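Local coordinates for Lmo1340 protein (Listeria monocytogenes, PDB 4NLM) that is of unknown function but is a Listeria surface protein, probably a lipoprotein, built around a YqgU-like six-bladed beta propeller, at residues K45-V50 against N354-P359; A114-I119 against T137-N142. All coordinates share one frame; numbering follows the deposited sequence.

Contact 1: K45-V50 against N354-P359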
loop_
_atom_site.group_PDB
_atom_site.type_symbol
_atom_site.label_atom_id
_atom_site.label_comp_id
_atom_site.label_asym_id
_atom_site.label_seq_id
_atom_site.Cartn_x
_atom_site.Cartn_y
_atom_site.Cartn_z
ATOM N N LYS A 45 -7.924 21.798 -7.067
ATOM C CA LYS A 45 -8.395 20.938 -8.149
ATOM C C LYS A 45 -7.259 20.415 -9.028
ATOM O O LYS A 45 -7.408 19.400 -9.715
ATOM C CB LYS A 45 -9.464 21.660 -8.969
ATOM C CG LYS A 45 -10.774 21.842 -8.204
ATOM C CD LYS A 45 -11.237 20.504 -7.649
ATOM C CE LYS A 45 -12.411 20.656 -6.697
ATOM N NZ LYS A 45 -12.774 19.349 -6.082
ATOM N N GLU A 46 -6.116 21.084 -8.958
ATOM C CA GLU A 46 -4.932 20.698 -9.724
ATOM C C GLU A 46 -4.164 19.562 -9.020
ATOM O O GLU A 46 -3.700 18.643 -9.651
ATOM C CB GLU A 46 -4.026 21.901 -9.900
ATOM C CG GLU A 46 -2.802 21.626 -10.713
ATOM C CD GLU A 46 -1.973 22.850 -11.057
ATOM O OE1 GLU A 46 -2.390 24.000 -10.818
ATOM O OE2 GLU A 46 -0.870 22.621 -11.600
ATOM N N PHE A 47 -4.053 19.633 -7.700
ATOM C CA PHE A 47 -3.357 18.610 -6.918
ATOM C C PHE A 47 -4.207 17.361 -6.968
ATOM O O PHE A 47 -5.399 17.416 -6.690
ATOM C CB PHE A 47 -3.220 19.093 -5.478
ATOM C CG PHE A 47 -2.631 18.060 -4.518
ATOM C CD1 PHE A 47 -1.430 17.396 -4.792
ATOM C CD2 PHE A 47 -3.283 17.753 -3.354
ATOM C CE1 PHE A 47 -0.922 16.488 -3.916
ATOM C CE2 PHE A 47 -2.767 16.841 -2.458
ATOM C CZ PHE A 47 -1.585 16.202 -2.741
ATOM N N GLN A 48 -3.592 16.246 -7.355
ATOM C CA GLN A 48 -4.276 14.952 -7.332
ATOM C C GLN A 48 -3.876 14.232 -6.040
ATOM O O GLN A 48 -4.686 13.937 -5.184
ATOM C CB GLN A 48 -4.012 14.137 -8.602
ATOM C CG GLN A 48 -4.382 14.898 -9.857
ATOM C CD GLN A 48 -5.859 15.244 -9.870
ATOM O OE1 GLN A 48 -6.710 14.367 -9.728
ATOM N NE2 GLN A 48 -6.163 16.519 -10.002
ATOM N N ARG A 49 -2.595 13.902 -5.896
ATOM C CA ARG A 49 -2.104 13.304 -4.674
ATOM C C ARG A 49 -0.590 13.223 -4.680
ATOM O O ARG A 49 0.052 13.390 -5.713
ATOM C CB ARG A 49 -2.636 11.881 -4.500
ATOM C CG ARG A 49 -2.122 10.910 -5.569
ATOM C CD ARG A 49 -2.549 9.470 -5.341
ATOM N NE ARG A 49 -3.987 9.318 -5.452
ATOM C CZ ARG A 49 -4.844 9.234 -4.433
ATOM N NH1 ARG A 49 -6.127 9.101 -4.693
ATOM N NH2 ARG A 49 -4.436 9.245 -3.162
ATOM N N VAL A 50 -0.020 12.995 -3.487
ATOM C CA VAL A 50 1.334 12.457 -3.366
ATOM C C VAL A 50 1.166 10.940 -3.372
ATOM O O VAL A 50 0.431 10.378 -2.585
ATOM C CB VAL A 50 2.019 12.942 -2.093
ATOM C CG1 VAL A 50 3.285 12.157 -1.801
ATOM C CG2 VAL A 50 2.331 14.427 -2.239
ATOM N N ASN A 354 2.862 20.242 6.842
ATOM C CA ASN A 354 2.090 20.262 5.618
ATOM C C ASN A 354 3.082 20.230 4.472
ATOM O O ASN A 354 3.937 21.091 4.339
ATOM C CB ASN A 354 1.273 21.541 5.547
ATOM C CG ASN A 354 0.175 21.598 6.590
ATOM O OD1 ASN A 354 -0.428 20.592 6.931
ATOM N ND2 ASN A 354 -0.104 22.794 7.084
ATOM N N LEU A 355 3.013 19.181 3.673
ATOM C CA LEU A 355 3.880 19.040 2.503
ATOM C C LEU A 355 3.239 19.736 1.285
ATOM O O LEU A 355 3.921 20.411 0.520
ATOM C CB LEU A 355 4.149 17.565 2.240
ATOM C CG LEU A 355 4.953 17.249 0.996
ATOM C CD1 LEU A 355 6.322 17.914 1.047
ATOM C CD2 LEU A 355 5.086 15.743 0.892
ATOM N N ILE A 356 1.941 19.511 1.105
ATOM C CA ILE A 356 1.183 20.154 0.042
ATOM C C ILE A 356 0.125 21.019 0.706
ATOM O O ILE A 356 -0.713 20.513 1.455
ATOM C CB ILE A 356 0.469 19.150 -0.908
ATOM C CG1 ILE A 356 1.431 18.059 -1.409
ATOM C CG2 ILE A 356 -0.194 19.903 -2.059
ATOM C CD1 ILE A 356 2.584 18.551 -2.228
ATOM N N ASN A 357 0.189 22.321 0.450
ATOM C CA ASN A 357 -0.725 23.278 1.046
ATOM C C ASN A 357 -1.813 23.647 0.088
ATOM O O ASN A 357 -1.554 23.932 -1.077
ATOM C CB ASN A 357 0.030 24.556 1.417
ATOM C CG ASN A 357 0.958 24.361 2.608
ATOM O OD1 ASN A 357 0.541 23.846 3.635
ATOM N ND2 ASN A 357 2.198 24.806 2.484
ATOM N N THR A 358 -3.038 23.649 0.590
ATOM C CA THR A 358 -4.163 24.090 -0.196
ATOM C C THR A 358 -4.202 25.612 -0.005
ATOM O O THR A 358 -4.009 26.078 1.111
ATOM C CB THR A 358 -5.489 23.524 0.351
ATOM O OG1 THR A 358 -5.771 24.109 1.628
ATOM C CG2 THR A 358 -5.433 22.018 0.497
ATOM N N PRO A 359 -4.353 26.390 -1.093
ATOM C CA PRO A 359 -4.553 27.840 -0.820
ATOM C C PRO A 359 -5.709 28.075 0.157
ATOM O O PRO A 359 -6.694 27.373 0.102
ATOM C CB PRO A 359 -4.932 28.416 -2.190
ATOM C CG PRO A 359 -4.472 27.404 -3.190
ATOM C CD PRO A 359 -4.566 26.065 -2.511
#

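Contact 2: A114-I119 against T137-N142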
loop_
_atom_site.group_PDB
_atom_site.type_symbol
_atom_site.label_atom_id
_atom_site.label_comp_id
_atom_site.label_asym_id
_atom_site.label_seq_id
_atom_site.Cartn_x
_atom_site.Cartn_y
_atom_site.Cartn_z
ATOM N N ALA A 114 -6.523 0.184 -22.723
ATOM C CA ALA A 114 -5.741 0.549 -21.520
ATOM C C ALA A 114 -4.356 -0.038 -21.685
ATOM O O ALA A 114 -4.126 -0.913 -22.524
ATOM C CB ALA A 114 -6.381 0.014 -20.257
ATOM N N THR A 115 -3.420 0.448 -20.864
ATOM C CA THR A 115 -2.046 0.056 -20.948
ATOM C C THR A 115 -1.498 0.027 -19.556
ATOM O O THR A 115 -1.816 0.888 -18.713
ATOM C CB THR A 115 -1.249 1.111 -21.763
ATOM O OG1 THR A 115 -1.827 1.334 -23.055
ATOM C CG2 THR A 115 0.164 0.719 -21.940
HETATM N N MSE A 116 -0.624 -0.951 -19.318
HETATM C CA MSE A 116 0.221 -0.981 -18.125
HETATM C C MSE A 116 1.605 -0.671 -18.621
HETATM O O MSE A 116 2.110 -1.362 -19.504
HETATM C CB MSE A 116 0.288 -2.307 -17.428
HETATM C CG MSE A 116 -0.954 -2.954 -16.937
HETATM SE SE MSE A 116 -0.526 -4.847 -16.478
HETATM C CE MSE A 116 -2.439 -4.976 -16.083
ATOM N N ARG A 117 2.198 0.392 -18.088
ATOM C CA ARG A 117 3.548 0.804 -18.426
ATOM C C ARG A 117 4.463 0.831 -17.223
ATOM O O ARG A 117 4.024 1.228 -16.131
ATOM C CB ARG A 117 3.576 2.219 -18.985
ATOM C CG ARG A 117 2.873 2.401 -20.306
ATOM C CD ARG A 117 2.992 3.840 -20.763
ATOM N NE ARG A 117 2.370 4.049 -22.062
ATOM C CZ ARG A 117 1.097 4.389 -22.239
ATOM N NH1 ARG A 117 0.618 4.563 -23.465
ATOM N NH2 ARG A 117 0.305 4.566 -21.189
ATOM N N ILE A 118 5.721 0.439 -17.426
ATOM C CA ILE A 118 6.739 0.599 -16.416
ATOM C C ILE A 118 7.606 1.769 -16.894
ATOM O O ILE A 118 8.115 1.747 -18.023
ATOM C CB ILE A 118 7.612 -0.650 -16.258
ATOM C CG1 ILE A 118 6.746 -1.879 -15.991
ATOM C CG2 ILE A 118 8.671 -0.439 -15.174
ATOM C CD1 ILE A 118 5.855 -1.796 -14.782
ATOM N N ILE A 119 7.755 2.780 -16.042
ATOM C CA ILE A 119 8.466 3.989 -16.380
ATOM C C ILE A 119 9.637 4.184 -15.453
ATOM O O ILE A 119 9.482 4.095 -14.232
ATOM C CB ILE A 119 7.526 5.182 -16.237
ATOM C CG1 ILE A 119 6.363 5.035 -17.238
ATOM C CG2 ILE A 119 8.239 6.511 -16.453
ATOM C CD1 ILE A 119 5.139 5.850 -16.949
ATOM N N THR A 137 -8.391 -3.490 -11.612
ATOM C CA THR A 137 -7.196 -4.310 -11.394
ATOM C C THR A 137 -6.496 -3.900 -10.105
ATOM O O THR A 137 -6.360 -2.709 -9.799
ATOM C CB THR A 137 -6.225 -4.107 -12.566
ATOM O OG1 THR A 137 -6.889 -4.363 -13.811
ATOM C CG2 THR A 137 -5.032 -5.023 -12.440
ATOM N N THR A 138 -5.989 -4.898 -9.396
ATOM C CA THR A 138 -5.208 -4.664 -8.186
ATOM C C THR A 138 -3.816 -5.236 -8.440
ATOM O O THR A 138 -3.694 -6.390 -8.868
ATOM C CB THR A 138 -5.849 -5.320 -6.938
ATOM O OG1 THR A 138 -7.195 -4.883 -6.824
ATOM C CG2 THR A 138 -5.086 -4.976 -5.669
ATOM N N PHE A 139 -2.761 -4.474 -8.133
ATOM C CA PHE A 139 -1.412 -4.837 -8.474
ATOM C C PHE A 139 -0.540 -5.156 -7.277
ATOM O O PHE A 139 -0.598 -4.428 -6.291
ATOM C CB PHE A 139 -0.732 -3.707 -9.256
ATOM C CG PHE A 139 -1.357 -3.383 -10.575
ATOM C CD1 PHE A 139 -2.392 -2.464 -10.648
ATOM C CD2 PHE A 139 -0.911 -3.966 -11.747
ATOM C CE1 PHE A 139 -2.976 -2.144 -11.856
ATOM C CE2 PHE A 139 -1.508 -3.636 -12.953
ATOM C CZ PHE A 139 -2.542 -2.716 -13.017
ATOM N N TYR A 140 0.338 -6.168 -7.390
ATOM C CA TYR A 140 1.242 -6.614 -6.333
ATOM C C TYR A 140 2.629 -6.721 -6.929
ATOM O O TYR A 140 2.906 -7.636 -7.715
ATOM C CB TYR A 140 0.782 -7.957 -5.788
ATOM C CG TYR A 140 -0.590 -7.881 -5.176
ATOM C CD1 TYR A 140 -0.761 -7.515 -3.863
ATOM C CD2 TYR A 140 -1.717 -8.108 -5.925
ATOM C CE1 TYR A 140 -2.002 -7.423 -3.285
ATOM C CE2 TYR A 140 -2.975 -7.995 -5.366
ATOM C CZ TYR A 140 -3.098 -7.670 -4.036
ATOM O OH TYR A 140 -4.324 -7.549 -3.444
ATOM N N TRP A 141 3.503 -5.806 -6.553
ATOM C CA TRP A 141 4.854 -5.769 -7.119
ATOM C C TRP A 141 5.776 -6.639 -6.263
ATOM O O TRP A 141 5.864 -6.418 -5.074
ATOM C CB TRP A 141 5.361 -4.333 -7.127
ATOM C CG TRP A 141 6.363 -4.014 -8.201
ATOM C CD1 TRP A 141 7.373 -4.790 -8.667
ATOM C CD2 TRP A 141 6.385 -2.799 -8.966
ATOM N NE1 TRP A 141 8.027 -4.131 -9.644
ATOM C CE2 TRP A 141 7.444 -2.914 -9.870
ATOM C CE3 TRP A 141 5.607 -1.616 -8.960
ATOM C CZ2 TRP A 141 7.751 -1.933 -10.781
ATOM C CZ3 TRP A 141 5.938 -0.639 -9.831
ATOM C CH2 TRP A 141 6.963 -0.809 -10.759
ATOM N N ASN A 142 6.492 -7.590 -6.851
ATOM C CA ASN A 142 7.361 -8.513 -6.131
ATOM C C ASN A 142 8.591 -7.800 -5.597
ATOM O O ASN A 142 9.363 -7.262 -6.350
ATOM C CB ASN A 142 7.699 -9.659 -7.093
ATOM C CG ASN A 142 8.414 -10.822 -6.437
ATOM O OD1 ASN A 142 9.304 -10.659 -5.609
ATOM N ND2 ASN A 142 8.041 -12.011 -6.837
#

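Contact 1: K45-V50 against N354-P359
Val50 and Ile356 mark the nearest approach of the two backbones, yet their CA atoms lie 8.4 Å apart and no hydrogen bond spans the gap, so 45-50 and 354-359 meet through apolar side chains alone. Ile356 is the central piece. Its CG2 methyl sits squarely over the Phe47 ring, 3.7 Å from the centroid and only 3° off the ring normal, a CH-pi contact that a flat, polarisable face suits well. With CG2 anti to the backbone N, the CG1 branch (chi1 -50°) takes a separate course: CG1 lies 3.8 Å from Phe47 CE1 and also 3.8 Å from Val50 CG2. One beta-branched residue thus serves two partners. Val50 CG2 is also near Leu355 CD2, at a looser 4.4 Å. On its opposite face the Phe47 ring has the backbone N of Arg49, toward the rim. Phe47 and Val50, three residues apart, would face opposite sides of a regular strand; the classic beta bulge, in which Gln48 and Arg49 both face Gln62, lets both point toward 354-359. Strand 47-55 is the first and an outermost strand of the four-stranded sheet 47-87, where Leu61 and Val59 of strand 58-65 continue the apolar layer. Strand 352-357 belongs to the adjoining sheet, between strands 343-346 and 40-41, and Val40 packs on Ile356 while Leu336 of strand 334-337 touches Val50 and Leu355.

Contact 2: A114-I119 against T137-N142
Thr137, which opens strand 137-141, meets Met116 of strand 114-120; the two strands run nearly parallel, 14° between directions, with axes 11.8 Å apart at their closest, too far for backbone pairing. The contact is methyl to methyl, Thr137 CG2 lying 4.5 Å from Met116 CE, while the hydroxyl OG1 turns to a hydrogen bond with Leu135 O. The same CG2 stands over one face of the Phe139 ring, toward its rim, so a threonine supplies both an apolar methyl and an anchored hydroxyl. Two residues on, Phe139 receives Met116, modelled as selenomethionine, at its edge: SE lies 5.2 Å from the ring centroid and 88° off the normal, a Met-aromatic contact made in the ring plane. The terminal CE comes 3.5 Å from Phe139 CE2. Met116 reaches this far because its chain is extended beyond CG (chi2 167°), and a long unbranched side chain suits the width of the gap. This is the seam between consecutive blades of the propeller: strand 137-141 is the first of sheet 137-174, and strand 114-120 the third of sheet 90-132, whose Tyr106 also meets Phe139 edge-to-face. Further along, Trp141 brings CH2, at the far end of its indole, to 4.3 Å from Ile118 CD1. A large bicyclic side chain spans much of the 11.4 Å between the CA atoms of Trp141 and Ile118 while its NE1 donates a hydrogen bond to Pro146 O, and Leu104 packs against it.

How the contacts relate
Both contacts are apolar seams between adjacent four- or five-stranded sheets of the propeller, but they share no sheet: their centres lie 25 Å apart and their nearest atoms about 13 Å. Contact 1 joins segments from near the two ends of the chain, 45-50 and 354-359, so it probably helps to close the ring where the last sheet meets the first; strand 40-41, from the N-terminal end, adds in parallel beside 352-357 on the last sheet, reminiscent of the velcro closure of propellers, though there the added strand is usually antiparallel. Contact 2, 114-119 with 137-142, lies between these ends in sequence and joins successive sheets, 90-132 and 137-174, a short step along the chain.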